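Local coordinates for protein salicylate 5-hydroxylase, large oxygenase component (Ralstonia sp., PDB 7C8Z) that hydroxylates salicylate at carbon 5 to give gentisate, as the large oxygenase component of an NADH-dependent system, with a [2Fe-2S] cluster and a mononuclear iron per subunit, at residues 113-118 / 130-135; 263-268 / 426-431; 101-106 / 178-183; 225-230 / 391-396. One frame throughout, in Å; residues are numbered along the deposited sequence.

Contact 1 of 4, residues 113-118 / 130-135; sequences RGMRFC and CPYHQW. With FES (Fe2/s2 (inorganic) cluster), chain I.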
loop_
_atom_site.group_PDB
_atom_site.type_symbol
_atom_site.label_atom_id
_atom_site.label_comp_id
_atom_site.label_asym_id
_atom_site.label_seq_id
_atom_site.Cartn_x
_atom_site.Cartn_y
_atom_site.Cartn_z
ATOM N N ARG A 113 -10.275 5.673 27.800
ATOM C CA ARG A 113 -10.701 4.786 26.725
ATOM C C ARG A 113 -9.528 4.347 25.858
ATOM O O ARG A 113 -9.684 4.137 24.652
ATOM C CB ARG A 113 -11.790 5.439 25.874
ATOM C CG ARG A 113 -13.154 5.490 26.554
ATOM C CD ARG A 113 -14.239 5.960 25.593
ATOM N NE ARG A 113 -15.072 7.001 26.186
ATOM C CZ ARG A 113 -15.771 7.890 25.487
ATOM N NH1 ARG A 113 -15.737 7.870 24.158
ATOM N NH2 ARG A 113 -16.500 8.802 26.117
ATOM N N GLY A 114 -8.353 4.200 26.464
ATOM C CA GLY A 114 -7.237 3.546 25.814
ATOM C C GLY A 114 -6.628 4.282 24.646
ATOM O O GLY A 114 -5.878 3.676 23.878
ATOM N N MET A 115 -6.906 5.573 24.490
ATOM C CA MET A 115 -6.359 6.310 23.357
ATOM C C MET A 115 -4.846 6.459 23.480
ATOM O O MET A 115 -4.323 6.817 24.540
ATOM C CB MET A 115 -7.015 7.683 23.238
ATOM C CG MET A 115 -6.268 8.621 22.308
ATOM S SD MET A 115 -7.332 9.860 21.569
ATOM C CE MET A 115 -6.433 11.357 21.953
ATOM N N ARG A 116 -4.142 6.195 22.385
ATOM C CA ARG A 116 -2.701 6.417 22.311
ATOM C C ARG A 116 -2.455 7.916 22.156
ATOM O O ARG A 116 -2.452 8.444 21.044
ATOM C CB ARG A 116 -2.114 5.615 21.158
ATOM C CG ARG A 116 -0.622 5.452 21.225
ATOM C CD ARG A 116 -0.075 5.089 19.877
ATOM N NE ARG A 116 -0.004 3.650 19.679
ATOM C CZ ARG A 116 0.694 3.081 18.704
ATOM N NH1 ARG A 116 1.365 3.846 17.852
ATOM N NH2 ARG A 116 0.724 1.757 18.582
ATOM N N PHE A 117 -2.216 8.603 23.276
ATOM C CA PHE A 117 -2.319 10.059 23.325
ATOM C C PHE A 117 -1.059 10.796 22.888
ATOM O O PHE A 117 -1.155 11.933 22.415
ATOM C CB PHE A 117 -2.701 10.515 24.738
ATOM C CG PHE A 117 -1.759 10.043 25.806
ATOM C CD1 PHE A 117 -0.653 10.800 26.155
ATOM C CD2 PHE A 117 -1.979 8.841 26.458
ATOM C CE1 PHE A 117 0.222 10.365 27.130
ATOM C CE2 PHE A 117 -1.112 8.404 27.436
ATOM C CZ PHE A 117 -0.009 9.168 27.773
ATOM N N CYS A 118 0.117 10.205 23.027
ATOM C CA CYS A 118 1.345 10.913 22.686
ATOM C C CYS A 118 1.663 10.673 21.215
ATOM O O CYS A 118 1.877 9.533 20.791
ATOM C CB CYS A 118 2.502 10.457 23.571
ATOM S SG CYS A 118 4.088 11.253 23.224
ATOM N N CYS A 130 -4.300 13.595 27.717
ATOM C CA CYS A 130 -5.045 13.127 26.568
ATOM C C CYS A 130 -6.172 14.085 26.252
ATOM O O CYS A 130 -7.008 14.369 27.133
ATOM C CB CYS A 130 -5.604 11.736 26.811
ATOM S SG CYS A 130 -6.266 10.996 25.316
ATOM N N PRO A 131 -6.231 14.560 25.003
ATOM C CA PRO A 131 -7.174 15.622 24.641
ATOM C C PRO A 131 -8.560 15.142 24.266
ATOM O O PRO A 131 -9.439 15.989 24.069
ATOM C CB PRO A 131 -6.494 16.267 23.425
ATOM C CG PRO A 131 -5.767 15.139 22.777
ATOM C CD PRO A 131 -5.310 14.233 23.899
ATOM N N TYR A 132 -8.789 13.833 24.155
ATOM C CA TYR A 132 -10.141 13.356 23.883
ATOM C C TYR A 132 -11.108 13.865 24.945
ATOM O O TYR A 132 -12.154 14.443 24.625
ATOM C CB TYR A 132 -10.159 11.828 23.803
ATOM C CG TYR A 132 -11.341 11.256 23.041
ATOM C CD1 TYR A 132 -12.354 12.082 22.557
ATOM C CD2 TYR A 132 -11.447 9.889 22.810
ATOM C CE1 TYR A 132 -13.436 11.559 21.866
ATOM C CE2 TYR A 132 -12.521 9.357 22.120
ATOM C CZ TYR A 132 -13.513 10.195 21.648
ATOM O OH TYR A 132 -14.585 9.668 20.955
ATOM N N HIS A 133 -10.762 13.677 26.222
ATOM C CA HIS A 133 -11.518 14.259 27.325
ATOM C C HIS A 133 -10.591 14.951 28.320
ATOM O O HIS A 133 -10.998 15.238 29.451
ATOM C CB HIS A 133 -12.381 13.193 28.001
ATOM C CG HIS A 133 -13.261 12.450 27.043
ATOM N ND1 HIS A 133 -12.779 11.487 26.183
ATOM C CD2 HIS A 133 -14.586 12.550 26.785
ATOM C CE1 HIS A 133 -13.769 11.012 25.451
ATOM N NE2 HIS A 133 -14.878 11.641 25.795
ATOM N N GLN A 134 -9.347 15.213 27.907
ATOM C CA GLN A 134 -8.403 16.062 28.637
ATOM C C GLN A 134 -8.068 15.502 30.016
ATOM O O GLN A 134 -8.074 16.216 31.019
ATOM C CB GLN A 134 -8.930 17.494 28.745
ATOM C CG GLN A 134 -9.209 18.138 27.409
ATOM C CD GLN A 134 -7.952 18.650 26.738
ATOM O OE1 GLN A 134 -6.877 18.661 27.335
ATOM N NE2 GLN A 134 -8.081 19.078 25.486
ATOM N N TRP A 135 -7.740 14.214 30.060
ATOM C CA TRP A 135 -7.244 13.627 31.301
ATOM C C TRP A 135 -5.777 13.999 31.462
ATOM O O TRP A 135 -5.005 13.917 30.503
ATOM C CB TRP A 135 -7.411 12.108 31.308
ATOM C CG TRP A 135 -8.778 11.647 31.729
ATOM C CD1 TRP A 135 -9.941 12.346 31.629
ATOM C CD2 TRP A 135 -9.122 10.378 32.309
ATOM N NE1 TRP A 135 -10.989 11.598 32.112
ATOM C CE2 TRP A 135 -10.515 10.386 32.534
ATOM C CE3 TRP A 135 -8.389 9.237 32.657
ATOM C CZ2 TRP A 135 -11.191 9.302 33.094
ATOM C CZ3 TRP A 135 -9.063 8.159 33.213
ATOM C CH2 TRP A 135 -10.450 8.200 33.426
HETATM FE FE1 FES I . -10.965 10.037 27.125
HETATM FE FE2 FES I . -7.893 10.048 27.286
HETATM S S1 FES I . -9.474 11.319 28.103
HETATM S S2 FES I . -9.367 8.784 26.305
#

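Contact 2 of 4, residues 263-268 / 426-431; sequences SELKMD and ETLIRG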
loop_
_atom_site.group_PDB
_atom_site.type_symbol
_atom_site.label_atom_id
_atom_site.label_comp_id
_atom_site.label_asym_id
_atom_site.label_seq_id
_atom_site.Cartn_x
_atom_site.Cartn_y
_atom_site.Cartn_z
ATOM N N SER A 263 39.822 -13.385 17.438
ATOM C CA SER A 263 38.447 -13.166 17.861
ATOM C C SER A 263 38.077 -14.112 18.995
ATOM O O SER A 263 38.733 -15.128 19.231
ATOM C CB SER A 263 37.476 -13.353 16.696
ATOM O OG SER A 263 37.739 -14.570 16.020
ATOM N N GLU A 264 37.003 -13.751 19.693
ATOM C CA GLU A 264 36.363 -14.617 20.672
ATOM C C GLU A 264 34.922 -14.163 20.842
ATOM O O GLU A 264 34.628 -12.971 20.762
ATOM C CB GLU A 264 37.096 -14.573 22.021
ATOM C CG GLU A 264 37.433 -13.163 22.502
ATOM C CD GLU A 264 38.161 -13.150 23.834
ATOM O OE1 GLU A 264 38.030 -14.130 24.599
ATOM O OE2 GLU A 264 38.869 -12.158 24.118
ATOM N N LEU A 265 34.025 -15.115 21.064
ATOM C CA LEU A 265 32.609 -14.811 21.211
ATOM C C LEU A 265 32.108 -15.425 22.511
ATOM O O LEU A 265 32.380 -16.596 22.795
ATOM C CB LEU A 265 31.808 -15.282 19.994
ATOM C CG LEU A 265 31.990 -16.713 19.525
ATOM C CD1 LEU A 265 30.838 -17.526 20.042
ATOM C CD2 LEU A 265 32.065 -16.783 18.014
ATOM N N LYS A 266 31.399 -14.626 23.304
ATOM C CA LYS A 266 30.930 -15.026 24.621
ATOM C C LYS A 266 29.421 -14.853 24.741
ATOM O O LYS A 266 28.796 -14.104 23.988
ATOM C CB LYS A 266 31.633 -14.215 25.717
ATOM C CG LYS A 266 33.138 -14.424 25.761
ATOM C CD LYS A 266 33.852 -13.121 26.054
ATOM C CE LYS A 266 35.292 -13.345 26.466
ATOM N NZ LYS A 266 35.601 -12.567 27.694
ATOM N N MET A 267 28.843 -15.569 25.705
ATOM C CA MET A 267 27.408 -15.576 25.950
ATOM C C MET A 267 27.162 -15.453 27.446
ATOM O O MET A 267 28.066 -15.654 28.262
ATOM C CB MET A 267 26.739 -16.860 25.441
ATOM C CG MET A 267 26.274 -16.815 24.010
ATOM S SD MET A 267 25.658 -18.418 23.433
ATOM C CE MET A 267 27.154 -19.399 23.487
ATOM N N ASP A 268 25.927 -15.122 27.806
ATOM C CA ASP A 268 25.540 -15.127 29.205
ATOM C C ASP A 268 25.073 -16.530 29.593
ATOM O O ASP A 268 25.084 -17.459 28.784
ATOM C CB ASP A 268 24.482 -14.056 29.482
ATOM C CG ASP A 268 23.090 -14.458 29.022
ATOM O OD1 ASP A 268 22.962 -15.039 27.925
ATOM O OD2 ASP A 268 22.117 -14.167 29.755
ATOM N N GLU A 426 28.395 -21.459 14.658
ATOM C CA GLU A 426 27.054 -20.910 14.796
ATOM C C GLU A 426 26.514 -21.101 16.209
ATOM O O GLU A 426 25.297 -21.179 16.409
ATOM C CB GLU A 426 26.122 -21.532 13.755
ATOM C CG GLU A 426 26.520 -21.190 12.330
ATOM C CD GLU A 426 25.584 -21.771 11.295
ATOM O OE1 GLU A 426 24.682 -21.037 10.837
ATOM O OE2 GLU A 426 25.750 -22.955 10.932
ATOM N N THR A 427 27.408 -21.144 17.199
ATOM C CA THR A 427 27.008 -21.508 18.553
ATOM C C THR A 427 26.117 -20.451 19.193
ATOM O O THR A 427 25.283 -20.787 20.040
ATOM C CB THR A 427 28.246 -21.759 19.420
ATOM O OG1 THR A 427 27.846 -22.109 20.751
ATOM C CG2 THR A 427 29.129 -20.528 19.463
ATOM N N LEU A 428 26.263 -19.181 18.807
ATOM C CA LEU A 428 25.409 -18.152 19.390
ATOM C C LEU A 428 23.960 -18.326 18.955
ATOM O O LEU A 428 23.037 -18.135 19.754
ATOM C CB LEU A 428 25.917 -16.763 19.007
ATOM C CG LEU A 428 27.344 -16.404 19.407
ATOM C CD1 LEU A 428 27.632 -14.939 19.123
ATOM C CD2 LEU A 428 27.561 -16.713 20.866
ATOM N N ILE A 429 23.742 -18.728 17.705
ATOM C CA ILE A 429 22.385 -18.983 17.240
ATOM C C ILE A 429 21.826 -20.244 17.888
ATOM O O ILE A 429 20.643 -20.304 18.248
ATOM C CB ILE A 429 22.364 -19.064 15.704
ATOM C CG1 ILE A 429 23.086 -17.851 15.114
ATOM C CG2 ILE A 429 20.934 -19.145 15.193
ATOM C CD1 ILE A 429 23.163 -17.847 13.606
ATOM N N ARG A 430 22.664 -21.270 18.044
ATOM C CA ARG A 430 22.216 -22.489 18.708
ATOM C C ARG A 430 21.824 -22.210 20.154
ATOM O O ARG A 430 20.824 -22.741 20.649
ATOM C CB ARG A 430 23.307 -23.559 18.627
ATOM C CG ARG A 430 23.401 -24.186 17.245
ATOM C CD ARG A 430 24.413 -25.322 17.148
ATOM N NE ARG A 430 25.715 -25.011 17.729
ATOM C CZ ARG A 430 26.791 -24.723 17.007
ATOM N NH1 ARG A 430 26.710 -24.687 15.682
ATOM N NH2 ARG A 430 27.945 -24.464 17.604
ATOM N N GLY A 431 22.580 -21.352 20.838
ATOM C CA GLY A 431 22.204 -20.974 22.188
ATOM C C GLY A 431 20.953 -20.121 22.222
ATOM O O GLY A 431 20.092 -20.295 23.095
#

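Contact 3 of 4, residues 101-106 / 178-183; sequences GGINVV and VAARGG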
loop_
_atom_site.group_PDB
_atom_site.type_symbol
_atom_site.label_atom_id
_atom_site.label_comp_id
_atom_site.label_asym_id
_atom_site.label_seq_id
_atom_site.Cartn_x
_atom_site.Cartn_y
_atom_site.Cartn_z
ATOM N N GLY A 101 15.271 14.497 38.163
ATOM C CA GLY A 101 16.481 14.040 37.512
ATOM C C GLY A 101 16.471 12.580 37.119
ATOM O O GLY A 101 17.357 12.158 36.367
ATOM N N GLY A 102 15.507 11.794 37.596
ATOM C CA GLY A 102 15.384 10.408 37.197
ATOM C C GLY A 102 14.701 10.272 35.844
ATOM O O GLY A 102 14.412 11.250 35.153
ATOM N N ILE A 103 14.445 9.022 35.462
ATOM C CA ILE A 103 13.845 8.706 34.170
ATOM C C ILE A 103 12.633 7.812 34.395
ATOM O O ILE A 103 12.766 6.710 34.936
ATOM C CB ILE A 103 14.849 8.031 33.223
ATOM C CG1 ILE A 103 15.971 9.007 32.879
ATOM C CG2 ILE A 103 14.151 7.541 31.957
ATOM C CD1 ILE A 103 17.106 8.375 32.125
ATOM N N ASN A 104 11.461 8.280 33.976
ATOM C CA ASN A 104 10.238 7.492 34.016
ATOM C C ASN A 104 9.928 6.931 32.635
ATOM O O ASN A 104 10.228 7.549 31.610
ATOM C CB ASN A 104 9.044 8.327 34.496
ATOM C CG ASN A 104 9.408 9.314 35.593
ATOM O OD1 ASN A 104 10.307 9.065 36.397
ATOM N ND2 ASN A 104 8.691 10.434 35.643
ATOM N N VAL A 105 9.328 5.745 32.613
ATOM C CA VAL A 105 8.848 5.139 31.377
ATOM C C VAL A 105 7.417 4.681 31.607
ATOM O O VAL A 105 7.163 3.838 32.476
ATOM C CB VAL A 105 9.727 3.967 30.918
ATOM C CG1 VAL A 105 9.021 3.183 29.818
ATOM C CG2 VAL A 105 11.066 4.485 30.429
ATOM N N VAL A 106 6.486 5.239 30.836
ATOM C CA VAL A 106 5.070 4.938 30.994
ATOM C C VAL A 106 4.513 4.443 29.666
ATOM O O VAL A 106 5.058 4.710 28.596
ATOM C CB VAL A 106 4.272 6.157 31.492
ATOM C CG1 VAL A 106 4.852 6.665 32.805
ATOM C CG2 VAL A 106 4.268 7.254 30.429
ATOM N N VAL A 178 12.375 0.918 35.290
ATOM C CA VAL A 178 13.391 1.560 34.466
ATOM C C VAL A 178 14.767 1.207 35.016
ATOM O O VAL A 178 14.983 1.225 36.232
ATOM C CB VAL A 178 13.195 3.091 34.424
ATOM C CG1 VAL A 178 14.209 3.732 33.498
ATOM C CG2 VAL A 178 11.782 3.428 33.979
ATOM N N ALA A 179 15.696 0.877 34.118
ATOM C CA ALA A 179 17.083 0.605 34.485
ATOM C C ALA A 179 17.984 1.436 33.581
ATOM O O ALA A 179 18.029 1.212 32.366
ATOM C CB ALA A 179 17.410 -0.882 34.362
ATOM N N ALA A 180 18.680 2.403 34.163
ATOM C CA ALA A 180 19.625 3.236 33.437
ATOM C C ALA A 180 21.040 2.964 33.929
ATOM O O ALA A 180 21.273 2.825 35.133
ATOM C CB ALA A 180 19.286 4.722 33.590
ATOM N N ARG A 181 21.976 2.872 32.989
ATOM C CA ARG A 181 23.366 2.586 33.322
ATOM C C ARG A 181 24.253 3.041 32.175
ATOM O O ARG A 181 23.951 2.768 31.009
ATOM C CB ARG A 181 23.587 1.097 33.598
ATOM C CG ARG A 181 25.020 0.780 34.007
ATOM C CD ARG A 181 25.255 -0.708 34.183
ATOM N NE ARG A 181 26.606 -0.987 34.664
ATOM C CZ ARG A 181 26.890 -1.421 35.889
ATOM N NH1 ARG A 181 25.912 -1.624 36.761
ATOM N NH2 ARG A 181 28.147 -1.652 36.243
ATOM N N GLY A 182 25.326 3.757 32.508
ATOM C CA GLY A 182 26.313 4.167 31.527
ATOM C C GLY A 182 25.793 5.093 30.447
ATOM O O GLY A 182 26.486 5.352 29.459
ATOM N N GLY A 183 24.571 5.592 30.614
ATOM C CA GLY A 183 23.942 6.425 29.615
ATOM C C GLY A 183 22.864 5.734 28.812
ATOM O O GLY A 183 22.126 6.411 28.086
#

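Contact 4 of 4, residues 225-230 / 391-396; sequences QRIPGN and EVIEWS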
loop_
_atom_site.group_PDB
_atom_site.type_symbol
_atom_site.label_atom_id
_atom_site.label_comp_id
_atom_site.label_asym_id
_atom_site.label_seq_id
_atom_site.Cartn_x
_atom_site.Cartn_y
_atom_site.Cartn_z
ATOM N N GLN A 225 15.034 1.934 9.279
ATOM C CA GLN A 225 14.728 1.061 8.155
ATOM C C GLN A 225 13.679 0.034 8.549
ATOM O O GLN A 225 13.710 -0.511 9.652
ATOM C CB GLN A 225 15.989 0.357 7.651
ATOM C CG GLN A 225 16.773 -0.362 8.727
ATOM C CD GLN A 225 18.005 -1.050 8.172
ATOM O OE1 GLN A 225 19.060 -1.077 8.810
ATOM N NE2 GLN A 225 17.878 -1.606 6.970
ATOM N N ARG A 226 12.766 -0.239 7.633
ATOM C CA ARG A 226 11.765 -1.284 7.807
ATOM C C ARG A 226 12.247 -2.500 7.026
ATOM O O ARG A 226 12.355 -2.449 5.795
ATOM C CB ARG A 226 10.398 -0.810 7.315
ATOM C CG ARG A 226 9.307 -1.865 7.344
ATOM C CD ARG A 226 7.948 -1.206 7.511
ATOM N NE ARG A 226 7.911 -0.381 8.714
ATOM C CZ ARG A 226 7.200 0.732 8.833
ATOM N NH1 ARG A 226 6.466 1.158 7.818
ATOM N NH2 ARG A 226 7.228 1.422 9.963
ATOM N N ILE A 227 12.558 -3.579 7.736
ATOM C CA ILE A 227 13.091 -4.798 7.135
ATOM C C ILE A 227 11.994 -5.855 7.184
ATOM O O ILE A 227 11.573 -6.252 8.279
ATOM C CB ILE A 227 14.360 -5.280 7.856
ATOM C CG1 ILE A 227 15.374 -4.141 7.961
ATOM C CG2 ILE A 227 14.976 -6.459 7.118
ATOM C CD1 ILE A 227 16.654 -4.526 8.648
ATOM N N PRO A 228 11.515 -6.340 6.044
ATOM C CA PRO A 228 10.404 -7.311 6.011
ATOM C C PRO A 228 10.853 -8.745 6.276
ATOM O O PRO A 228 10.751 -9.629 5.416
ATOM C CB PRO A 228 9.844 -7.125 4.592
ATOM C CG PRO A 228 10.573 -5.950 3.996
ATOM C CD PRO A 228 11.859 -5.847 4.705
ATOM N N GLY A 229 11.375 -8.981 7.488
ATOM C CA GLY A 229 11.708 -10.319 7.929
ATOM C C GLY A 229 11.409 -10.479 9.407
ATOM O O GLY A 229 11.212 -9.495 10.127
ATOM N N ASN A 230 11.407 -11.734 9.862
ATOM C CA ASN A 230 11.155 -11.994 11.273
ATOM C C ASN A 230 12.256 -11.380 12.124
ATOM O O ASN A 230 13.442 -11.471 11.795
ATOM C CB ASN A 230 11.060 -13.495 11.543
ATOM C CG ASN A 230 10.596 -13.804 12.958
ATOM O OD1 ASN A 230 11.406 -13.932 13.874
ATOM N ND2 ASN A 230 9.288 -13.924 13.141
ATOM N N GLU A 391 18.975 -6.870 3.399
ATOM C CA GLU A 391 18.615 -7.612 2.192
ATOM C C GLU A 391 18.515 -9.110 2.475
ATOM O O GLU A 391 17.499 -9.748 2.161
ATOM C CB GLU A 391 19.626 -7.335 1.080
ATOM C CG GLU A 391 19.773 -5.860 0.685
ATOM C CD GLU A 391 18.620 -5.315 -0.148
ATOM O OE1 GLU A 391 17.451 -5.695 0.087
ATOM O OE2 GLU A 391 18.893 -4.496 -1.050
ATOM N N VAL A 392 19.547 -9.683 3.104
ATOM C CA VAL A 392 19.549 -11.129 3.324
ATOM C C VAL A 392 18.492 -11.519 4.345
ATOM O O VAL A 392 17.939 -12.622 4.274
ATOM C CB VAL A 392 20.945 -11.654 3.728
ATOM C CG1 VAL A 392 21.977 -11.272 2.684
ATOM C CG2 VAL A 392 21.355 -11.171 5.122
ATOM N N ILE A 393 18.172 -10.635 5.293
ATOM C CA ILE A 393 17.122 -10.953 6.256
ATOM C C ILE A 393 15.769 -11.034 5.555
ATOM O O ILE A 393 14.990 -11.976 5.770
ATOM C CB ILE A 393 17.131 -9.929 7.404
ATOM C CG1 ILE A 393 18.314 -10.213 8.329
ATOM C CG2 ILE A 393 15.822 -9.957 8.187
ATOM C CD1 ILE A 393 18.407 -9.282 9.496
ATOM N N GLU A 394 15.483 -10.070 4.677
ATOM C CA GLU A 394 14.244 -10.131 3.908
ATOM C C GLU A 394 14.186 -11.396 3.055
ATOM O O GLU A 394 13.168 -12.102 3.038
ATOM C CB GLU A 394 14.109 -8.886 3.028
ATOM C CG GLU A 394 12.809 -8.829 2.249
ATOM C CD GLU A 394 12.595 -7.496 1.555
ATOM O OE1 GLU A 394 13.541 -6.681 1.523
ATOM O OE2 GLU A 394 11.476 -7.266 1.044
ATOM N N TRP A 395 15.285 -11.714 2.360
ATOM C CA TRP A 395 15.271 -12.866 1.460
ATOM C C TRP A 395 15.132 -14.173 2.236
ATOM O O TRP A 395 14.461 -15.110 1.778
ATOM C CB TRP A 395 16.531 -12.870 0.589
ATOM C CG TRP A 395 16.749 -11.574 -0.152
ATOM C CD1 TRP A 395 15.823 -10.601 -0.388
ATOM C CD2 TRP A 395 17.972 -11.109 -0.742
ATOM N NE1 TRP A 395 16.389 -9.563 -1.084
ATOM C CE2 TRP A 395 17.709 -9.848 -1.311
ATOM C CE3 TRP A 395 19.262 -11.634 -0.841
ATOM C CZ2 TRP A 395 18.687 -9.110 -1.979
ATOM C CZ3 TRP A 395 20.231 -10.897 -1.502
ATOM C CH2 TRP A 395 19.938 -9.652 -2.062
ATOM N N SER A 396 15.738 -14.248 3.422
ATOM C CA SER A 396 15.560 -15.417 4.270
ATOM C C SER A 396 14.107 -15.562 4.701
ATOM O O SER A 396 13.569 -16.676 4.727
ATOM C CB SER A 396 16.471 -15.308 5.487
ATOM O OG SER A 396 17.819 -15.167 5.080
#

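Contact 1 of 4, residues 113-118 / 130-135
Met115 and Phe117 close on Cys130, and Arg113 on Tyr132 and His133, where two loops of a Rieske domain clasp the [2Fe-2S] cluster. Of the two segments, 130-135 supplies the metal contacts: His133 ND1 stands 2.5 Å from FE1 and Cys130 SG lies 2.7 Å from FE2; His112, which also binds FE1, and Cys110 belong to the same cluster pocket. The indole of Trp135 lays one face over S1. Apolar contacts pack against the cysteine: Met115, with CG anti to its backbone N (chi1 166°), brings CE to 3.4 Å from Cys130 SG and 3.6 Å from Pro131 CD, while Phe117 CB reaches the same sulfur at 3.6 Å. Met115 SD also meets the Tyr132 ring obliquely, a Met-aromatic contact. Polar ends turn to a second subunit, another copy of this protein: its Asp240 takes a hydrogen bond from His133 NE2 and a salt bridge from Arg113 NH2, and its Asn237 bonds Tyr132 OH. Across the loops the guanidinium and imidazole planes are 55° apart, and Arg113 NH2 sits 3.3 Å from His133 NE2 without a hydrogen bond between them, both nitrogens being donors; CE1 of the same imidazole lies over one guanidinium face.

Contact 2 of 4, residues 263-268 / 426-431
Leu265 and Met267, alternate residues of strand 263-267, both point their side chains at helix 427-440 and receive Leu428 between them. All the meetings across this interface are van der Waals. Leu428 CD2 is the shared atom, 3.4 Å from Met267 CG and 3.5 Å from Leu265 CD1. Leu265 CD1 touches Thr427 CG2 as well, at 3.5 Å. Met267 has CG anti to the carbonyl carbon (chi1 -89°), and a bend at chi3 brings its CE to 3.9 Å from Thr427 OG1, while SD faces the CA of Gly431, a helix position with no side chain in the way. Hydrogen bonds run to surrounding loops instead: Thr427 OG1 is engaged by Gly418 N, Met267 N by Asp419 OD1, and the backbone of Leu265 by Thr420, so the chain just ahead of the helix also lines this strand. At the helix start Glu426 occupies the N-cap position, and its carboxylate forms a salt bridge with Arg113 of a neighbouring subunit. Strand and helix segments run almost parallel, 9° apart with axes 9.7 Å from each other. The C-terminal helix packed on an antiparallel sheet, here at its outermost strand within this chain, is consistent with the helix-grip fold of this family's catalytic domain.

Contact 3 of 4, residues 101-106 / 178-183
Val178 holds CG1 anti to its backbone N (chi1 -177°) and CG2 anti to its carbonyl carbon, which turns both methyls onto the strand carrying Ile103 and Val105. CG2 does most of the touching: it lies 3.6 Å from Ile103 O, 3.6 Å from Val105 N and 3.7 Å from Val105 CB, lying against the backbone between the two residues. Val178 CG1 also lies against Ile103 O and reaches CG2 of that isoleucine at 4.1 Å, the two side chains meeting at about a right angle. Strands 103-107 and 175-181 are antiparallel neighbours in the sheet of the Rieske domain, and backbone hydrogen bonding links Val105 and Leu176. Here, toward the end of 175-181, their axes are 142° apart and 7.6 Å at the closest, and no hydrogen bond joins the two segments; the contact is made by side chains instead. Val185 of strand 184-188 packs on both Ile103 and Val178, and Met95 of strand 91-97 flanks Ile103 and Val105. On the opposite side of its strand Asn104 points away, its ND2 bonded to Leu139 O. Nearer the surface the contact thins to Ile103 CD1 beside Ala180 CB, 4.5 Å apart.

Contact 4 of 4, residues 225-230 / 391-396
Ile227 and Ile393 meet by their branch methyls, CG2 to CG2 at 3.8 Å, where strand 217-227 ends against helix 387-402. In both residues CG2, the branch through which the two meet, is anti to the backbone N. Ile393 CG2 also faces the CA of Gly229 at 4.1 Å; with no side chain on Gly229, the loop backbone can approach the helix here. Beside this apolar patch the Glu394 side chain, extended from a first torsion of -177°, runs alongside the Pro228 ring. Its OE2 comes to 3.4 Å from Pro228 CG, a van der Waals contact. The carboxylate looks on to the chain of another protein, where its polar contacts are weak.

What sets these groups in place is the turn after the strand. Pro228 is the centre of an inverse gamma turn, closed by a weak bond from Gly229 N to Ile227 O, 2.8 Å long. Asn230 then anchors the loop: its N bonds Gln397 OE1 of the same helix, and its OD1 caps Lys232 N at the start of helix 232-238, whose Met234 packs on both isoleucines. Phe352 of the adjoining strand 352-361 packs on the same pair. One turn before Ile393 this helix, 387-402, supplies Asp389; the bound mononuclear iron lies about 8 Å from the Ile393 side chain, and Asp389 joins His243 and His248 there in the two-histidine, one-carboxylate facial triad.

Contacts 1, 2 and 4 are buried, whereas contact 3 lies near the surface. Contacts 1 and 3 share the Rieske domain: one brings metal ligands, sulfur and charge to the cluster, the other joins sheet strands through aliphatic side chains packed on each other and on backbone. Contacts 2 and 4 belong to the catalytic domain, pressing successive helices, 427-440 and 387-402, on the strands of one sheet that are outermost within this chain; another protein's strand extends the sheet beyond contact 4, whose helix carries an iron ligand. Within a chain, contacts 1 and 2 lie 45 Å apart between centres, yet across the subunit interface Arg113 pairs with Glu426 and Met115 packs on Trp395, bringing the cluster loops to a neighbour's catalytic domain.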